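Local coordinates for selenium-binding protein (Sulfolobus tokodaii, PDB 2ECE) that is of unknown function but folds as a beta propeller of the selenium-binding protein family and may bind selenium, at residues E158-D170 against K179-F193. Sequence-based numbering, arbitrary orientation.
Sequences EEGEGPGGILMLD and KWEIDRGDQYLAYDF
With CG of Y188 trans to its own backbone N (chi1 -179°), the tyrosine ring lies against the G162-P163 peptide, the P163 side chain crossing it at about a right angle, while a bend at chi2 (80°) turns the carboxylate of E181 toward I166 N. CA of P163, which follows a cis peptide bond, lies over one face of the Y188 ring, 4.2 Å from its centroid, in a CH-pi contact. The phenol OH receives a weak hydrogen bond from G162 N and shares a water with E161, whose other carboxylate oxygen is bound by N211. The backbone pairs too: G164 N donates to Y188 O over 2.9 Å.

P163 CB also sits above the centre of the R184 guanidinium, 3.6 Å from CZ; E181 CG lies over the opposite face, displaced toward the rim. E181 OE2 accepts from I166 N through its syn lone pair at 2.7 Å, and its partner oxygen OE1 is bound by Y137, which R184 NH2 also meets. I166 O in turn takes W180 N at 2.8 Å, in the carbonyl plane. I166 CD1 packs 3.7 Å from F193 CG, and M168 SD approaches the W180 ring edge-on, 3.6 Å from CD1, a Met-aromatic contact.

The segment 179-193 leaves outer strand 176-179 and crosses to strand 193-196 of the next propeller blade, where L202 of strand 201-204 touches I166, W180 and F193.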
loop_
_atom_site.group_PDB
_atom_site.type_symbol
_atom_site.label_atom_id
_atom_site.label_comp_id
_atom_site.label_asym_id
_atom_site.label_seq_id
_atom_site.Cartn_x
_atom_site.Cartn_y
_atom_site.Cartn_z
ATOM N N GLU A 158 15.058 12.945 10.463
ATOM C CA GLU A 158 15.685 12.096 11.468
ATOM C C GLU A 158 15.171 12.298 12.889
ATOM O O GLU A 158 15.307 11.407 13.721
ATOM C CB GLU A 158 17.223 12.217 11.424
ATOM C CG GLU A 158 17.816 13.616 11.470
ATOM C CD GLU A 158 17.821 14.315 10.117
ATOM O OE1 GLU A 158 16.876 15.075 9.832
ATOM O OE2 GLU A 158 18.770 14.101 9.334
ATOM N N GLU A 159 14.555 13.444 13.167
ATOM C CA GLU A 159 14.030 13.719 14.507
ATOM C C GLU A 159 12.581 13.290 14.720
ATOM O O GLU A 159 12.047 13.424 15.818
ATOM C CB GLU A 159 14.119 15.210 14.832
ATOM C CG GLU A 159 15.519 15.784 14.937
ATOM C CD GLU A 159 15.499 17.214 15.459
ATOM O OE1 GLU A 159 16.113 18.095 14.820
ATOM O OE2 GLU A 159 14.865 17.457 16.513
ATOM N N GLY A 160 11.934 12.789 13.676
ATOM C CA GLY A 160 10.550 12.380 13.829
ATOM C C GLY A 160 9.576 13.480 13.444
ATOM O O GLY A 160 8.361 13.299 13.540
ATOM N N GLU A 161 10.102 14.630 13.033
ATOM C CA GLU A 161 9.259 15.739 12.586
ATOM C C GLU A 161 9.327 15.727 11.058
ATOM O O GLU A 161 9.494 14.663 10.461
ATOM C CB GLU A 161 9.772 17.078 13.142
ATOM C CG GLU A 161 9.707 17.175 14.673
ATOM C CD GLU A 161 8.297 17.005 15.219
ATOM O OE1 GLU A 161 8.147 16.507 16.355
ATOM O OE2 GLU A 161 7.332 17.377 14.520
ATOM N N GLY A 162 9.205 16.890 10.425
ATOM C CA GLY A 162 9.258 16.950 8.973
ATOM C C GLY A 162 10.290 17.941 8.469
ATOM O O GLY A 162 10.959 18.585 9.274
ATOM N N PRO A 163 10.424 18.123 7.145
ATOM C CA PRO A 163 9.662 17.452 6.088
ATOM C C PRO A 163 10.006 15.980 5.926
ATOM O O PRO A 163 11.117 15.552 6.216
ATOM C CB PRO A 163 10.037 18.238 4.829
ATOM C CG PRO A 163 10.520 19.571 5.360
ATOM C CD PRO A 163 11.301 19.155 6.571
ATOM N N GLY A 164 9.025 15.209 5.480
ATOM C CA GLY A 164 9.260 13.811 5.201
ATOM C C GLY A 164 9.485 13.865 3.708
ATOM O O GLY A 164 9.521 14.966 3.136
ATOM N N GLY A 165 9.626 12.722 3.049
ATOM C CA GLY A 165 9.838 12.781 1.617
ATOM C C GLY A 165 10.224 11.469 0.983
ATOM O O GLY A 165 9.845 10.409 1.462
ATOM N N ILE A 166 10.992 11.550 -0.096
ATOM C CA ILE A 166 11.407 10.370 -0.835
ATOM C C ILE A 166 12.922 10.290 -0.992
ATOM O O ILE A 166 13.570 11.267 -1.377
ATOM C CB ILE A 166 10.766 10.373 -2.245
ATOM C CG1 ILE A 166 9.241 10.431 -2.111
ATOM C CG2 ILE A 166 11.217 9.151 -3.035
ATOM C CD1 ILE A 166 8.523 10.849 -3.389
ATOM N N LEU A 167 13.481 9.125 -0.685
ATOM C CA LEU A 167 14.916 8.917 -0.838
ATOM C C LEU A 167 15.098 7.892 -1.943
ATOM O O LEU A 167 14.145 7.217 -2.340
ATOM C CB LEU A 167 15.550 8.394 0.454
ATOM C CG LEU A 167 15.114 7.012 0.940
ATOM C CD1 LEU A 167 16.336 6.132 1.150
ATOM C CD2 LEU A 167 14.332 7.159 2.231
ATOM N N MET A 168 16.326 7.772 -2.432
ATOM C CA MET A 168 16.630 6.836 -3.500
ATOM C C MET A 168 17.745 5.887 -3.093
ATOM O O MET A 168 18.601 6.232 -2.270
ATOM C CB MET A 168 17.044 7.606 -4.752
ATOM C CG MET A 168 15.927 8.440 -5.364
ATOM S SD MET A 168 16.577 9.756 -6.393
ATOM C CE MET A 168 17.024 8.868 -7.888
ATOM N N LEU A 169 17.709 4.684 -3.657
ATOM C CA LEU A 169 18.728 3.670 -3.400
ATOM C C LEU A 169 19.307 3.308 -4.754
ATOM O O LEU A 169 18.577 3.227 -5.749
ATOM C CB LEU A 169 18.138 2.391 -2.806
ATOM C CG LEU A 169 17.505 2.272 -1.427
ATOM C CD1 LEU A 169 17.309 0.773 -1.160
ATOM C CD2 LEU A 169 18.383 2.892 -0.352
ATOM N N ASP A 170 20.613 3.073 -4.783
ATOM C CA ASP A 170 21.297 2.713 -6.012
ATOM C C ASP A 170 20.846 1.330 -6.491
ATOM O O ASP A 170 20.764 0.394 -5.694
ATOM C CB ASP A 170 22.798 2.704 -5.757
ATOM C CG ASP A 170 23.586 2.524 -7.015
ATOM O OD1 ASP A 170 23.923 3.546 -7.652
ATOM O OD2 ASP A 170 23.853 1.358 -7.375
ATOM N N LYS A 179 18.270 12.271 -0.613
ATOM C CA LYS A 179 16.949 12.829 -0.881
ATOM C C LYS A 179 16.695 12.967 -2.370
ATOM O O LYS A 179 17.595 13.309 -3.136
ATOM C CB LYS A 179 16.800 14.219 -0.249
ATOM C CG LYS A 179 16.577 14.254 1.247
ATOM C CD LYS A 179 16.113 15.651 1.664
ATOM C CE LYS A 179 15.962 15.766 3.168
ATOM N NZ LYS A 179 17.266 15.487 3.830
ATOM N N TRP A 180 15.462 12.708 -2.781
ATOM C CA TRP A 180 15.100 12.845 -4.185
ATOM C C TRP A 180 14.754 14.298 -4.510
ATOM O O TRP A 180 15.031 14.778 -5.610
ATOM C CB TRP A 180 13.892 11.972 -4.509
ATOM C CG TRP A 180 13.303 12.252 -5.853
ATOM C CD1 TRP A 180 13.816 11.898 -7.068
ATOM C CD2 TRP A 180 12.097 12.975 -6.120
ATOM N NE1 TRP A 180 12.999 12.353 -8.077
ATOM C CE2 TRP A 180 11.935 13.015 -7.523
ATOM C CE3 TRP A 180 11.131 13.589 -5.307
ATOM C CZ2 TRP A 180 10.848 13.653 -8.136
ATOM C CZ3 TRP A 180 10.048 14.223 -5.918
ATOM C CH2 TRP A 180 9.917 14.246 -7.319
ATOM N N GLU A 181 14.156 14.989 -3.544
ATOM C CA GLU A 181 13.730 16.375 -3.732
ATOM C C GLU A 181 14.850 17.390 -3.908
ATOM O O GLU A 181 15.806 17.419 -3.131
ATOM C CB GLU A 181 12.863 16.844 -2.555
ATOM C CG GLU A 181 11.618 16.012 -2.261
ATOM C CD GLU A 181 11.934 14.759 -1.467
ATOM O OE1 GLU A 181 13.096 14.609 -1.026
ATOM O OE2 GLU A 181 11.023 13.928 -1.276
ATOM N N ILE A 182 14.710 18.230 -4.929
ATOM C CA ILE A 182 15.667 19.299 -5.184
ATOM C C ILE A 182 14.971 20.597 -4.760
ATOM O O ILE A 182 15.584 21.473 -4.150
ATOM C CB ILE A 182 16.067 19.369 -6.684
ATOM C CG1 ILE A 182 17.050 18.239 -7.015
ATOM C CG2 ILE A 182 16.728 20.714 -6.997
ATOM C CD1 ILE A 182 18.375 18.348 -6.262
ATOM N N ASP A 183 13.677 20.691 -5.064
ATOM C CA ASP A 183 12.864 21.862 -4.718
ATOM C C ASP A 183 11.477 21.371 -4.310
ATOM O O ASP A 183 10.634 21.113 -5.166
ATOM C CB ASP A 183 12.738 22.800 -5.926
ATOM C CG ASP A 183 11.918 24.044 -5.616
ATOM O OD1 ASP A 183 11.240 24.078 -4.567
ATOM O OD2 ASP A 183 11.944 24.990 -6.431
ATOM N N ARG A 184 11.237 21.270 -3.004
ATOM C CA ARG A 184 9.962 20.757 -2.495
ATOM C C ARG A 184 8.852 21.783 -2.294
ATOM O O ARG A 184 7.769 21.428 -1.837
ATOM C CB ARG A 184 10.189 20.025 -1.168
ATOM C CG ARG A 184 10.524 20.929 0.020
ATOM C CD ARG A 184 11.303 20.145 1.068
ATOM N NE ARG A 184 10.734 18.820 1.216
ATOM C CZ ARG A 184 11.420 17.725 1.521
ATOM N NH1 ARG A 184 12.733 17.773 1.727
ATOM N NH2 ARG A 184 10.782 16.570 1.586
ATOM N N GLY A 185 9.111 23.044 -2.625
ATOM C CA GLY A 185 8.085 24.053 -2.428
ATOM C C GLY A 185 7.642 23.999 -0.976
ATOM O O GLY A 185 8.485 23.943 -0.083
ATOM N N ASP A 186 6.337 23.997 -0.722
ATOM C CA ASP A 186 5.878 23.939 0.655
ATOM C C ASP A 186 5.407 22.556 1.092
ATOM O O ASP A 186 4.672 22.418 2.068
ATOM C CB ASP A 186 4.790 24.990 0.916
ATOM C CG ASP A 186 3.476 24.684 0.222
ATOM O OD1 ASP A 186 2.502 25.421 0.494
ATOM O OD2 ASP A 186 3.403 23.730 -0.584
ATOM N N GLN A 187 5.834 21.523 0.373
ATOM C CA GLN A 187 5.472 20.160 0.755
ATOM C C GLN A 187 6.224 19.868 2.054
ATOM O O GLN A 187 7.418 20.159 2.167
ATOM C CB GLN A 187 5.888 19.160 -0.331
ATOM C CG GLN A 187 5.809 17.694 0.109
ATOM C CD GLN A 187 7.109 17.199 0.730
ATOM O OE1 GLN A 187 7.104 16.465 1.722
ATOM N NE2 GLN A 187 8.226 17.589 0.138
ATOM N N TYR A 188 5.531 19.296 3.030
ATOM C CA TYR A 188 6.148 18.990 4.317
ATOM C C TYR A 188 5.797 17.568 4.757
ATOM O O TYR A 188 6.674 16.790 5.148
ATOM C CB TYR A 188 5.682 20.028 5.344
ATOM C CG TYR A 188 6.241 19.871 6.738
ATOM C CD1 TYR A 188 5.566 19.122 7.700
ATOM C CD2 TYR A 188 7.438 20.496 7.105
ATOM C CE1 TYR A 188 6.057 18.998 8.995
ATOM C CE2 TYR A 188 7.942 20.374 8.400
ATOM C CZ TYR A 188 7.244 19.626 9.338
ATOM O OH TYR A 188 7.731 19.504 10.617
ATOM N N LEU A 189 4.517 17.231 4.681
ATOM C CA LEU A 189 4.041 15.900 5.042
ATOM C C LEU A 189 4.256 14.923 3.881
ATOM O O LEU A 189 4.476 15.334 2.742
ATOM C CB LEU A 189 2.552 15.962 5.386
ATOM C CG LEU A 189 2.086 15.968 6.849
ATOM C CD1 LEU A 189 3.144 16.520 7.787
ATOM C CD2 LEU A 189 0.792 16.766 6.929
ATOM N N ALA A 190 4.186 13.627 4.174
ATOM C CA ALA A 190 4.373 12.602 3.152
ATOM C C ALA A 190 3.664 11.324 3.577
ATOM O O ALA A 190 3.110 11.249 4.679
ATOM C CB ALA A 190 5.876 12.311 2.962
ATOM N N TYR A 191 3.647 10.345 2.674
ATOM C CA TYR A 191 3.078 9.025 2.975
ATOM C C TYR A 191 3.342 8.060 1.819
ATOM O O TYR A 191 4.253 7.234 1.880
ATOM C CB TYR A 191 1.573 9.114 3.175
ATOM C CG TYR A 191 0.938 7.782 3.522
ATOM C CD1 TYR A 191 0.232 7.026 2.578
ATOM C CD2 TYR A 191 1.111 7.244 4.795
ATOM C CE1 TYR A 191 -0.277 5.753 2.909
ATOM C CE2 TYR A 191 0.615 5.991 5.132
ATOM C CZ TYR A 191 -0.076 5.251 4.191
ATOM O OH TYR A 191 -0.559 4.017 4.544
ATOM N N ASP A 192 2.683 8.316 0.697
ATOM C CA ASP A 192 2.820 7.434 -0.462
ATOM C C ASP A 192 3.229 8.268 -1.664
ATOM O O ASP A 192 3.284 9.494 -1.592
ATOM C CB ASP A 192 1.497 6.688 -0.750
ATOM C CG ASP A 192 1.644 5.636 -1.844
ATOM O OD1 ASP A 192 2.673 4.922 -1.851
ATOM O OD2 ASP A 192 0.727 5.511 -2.685
ATOM N N PHE A 193 3.537 7.600 -2.765
ATOM C CA PHE A 193 3.925 8.286 -3.985
ATOM C C PHE A 193 3.926 7.294 -5.123
ATOM O O PHE A 193 3.998 6.090 -4.907
ATOM C CB PHE A 193 5.344 8.869 -3.875
ATOM C CG PHE A 193 6.450 7.834 -4.024
ATOM C CD1 PHE A 193 6.829 7.029 -2.950
ATOM C CD2 PHE A 193 7.094 7.655 -5.249
ATOM C CE1 PHE A 193 7.835 6.058 -3.093
ATOM C CE2 PHE A 193 8.102 6.688 -5.402
ATOM C CZ PHE A 193 8.472 5.889 -4.322
HETATM O O HOH W 1 6.226 18.414 12.449
#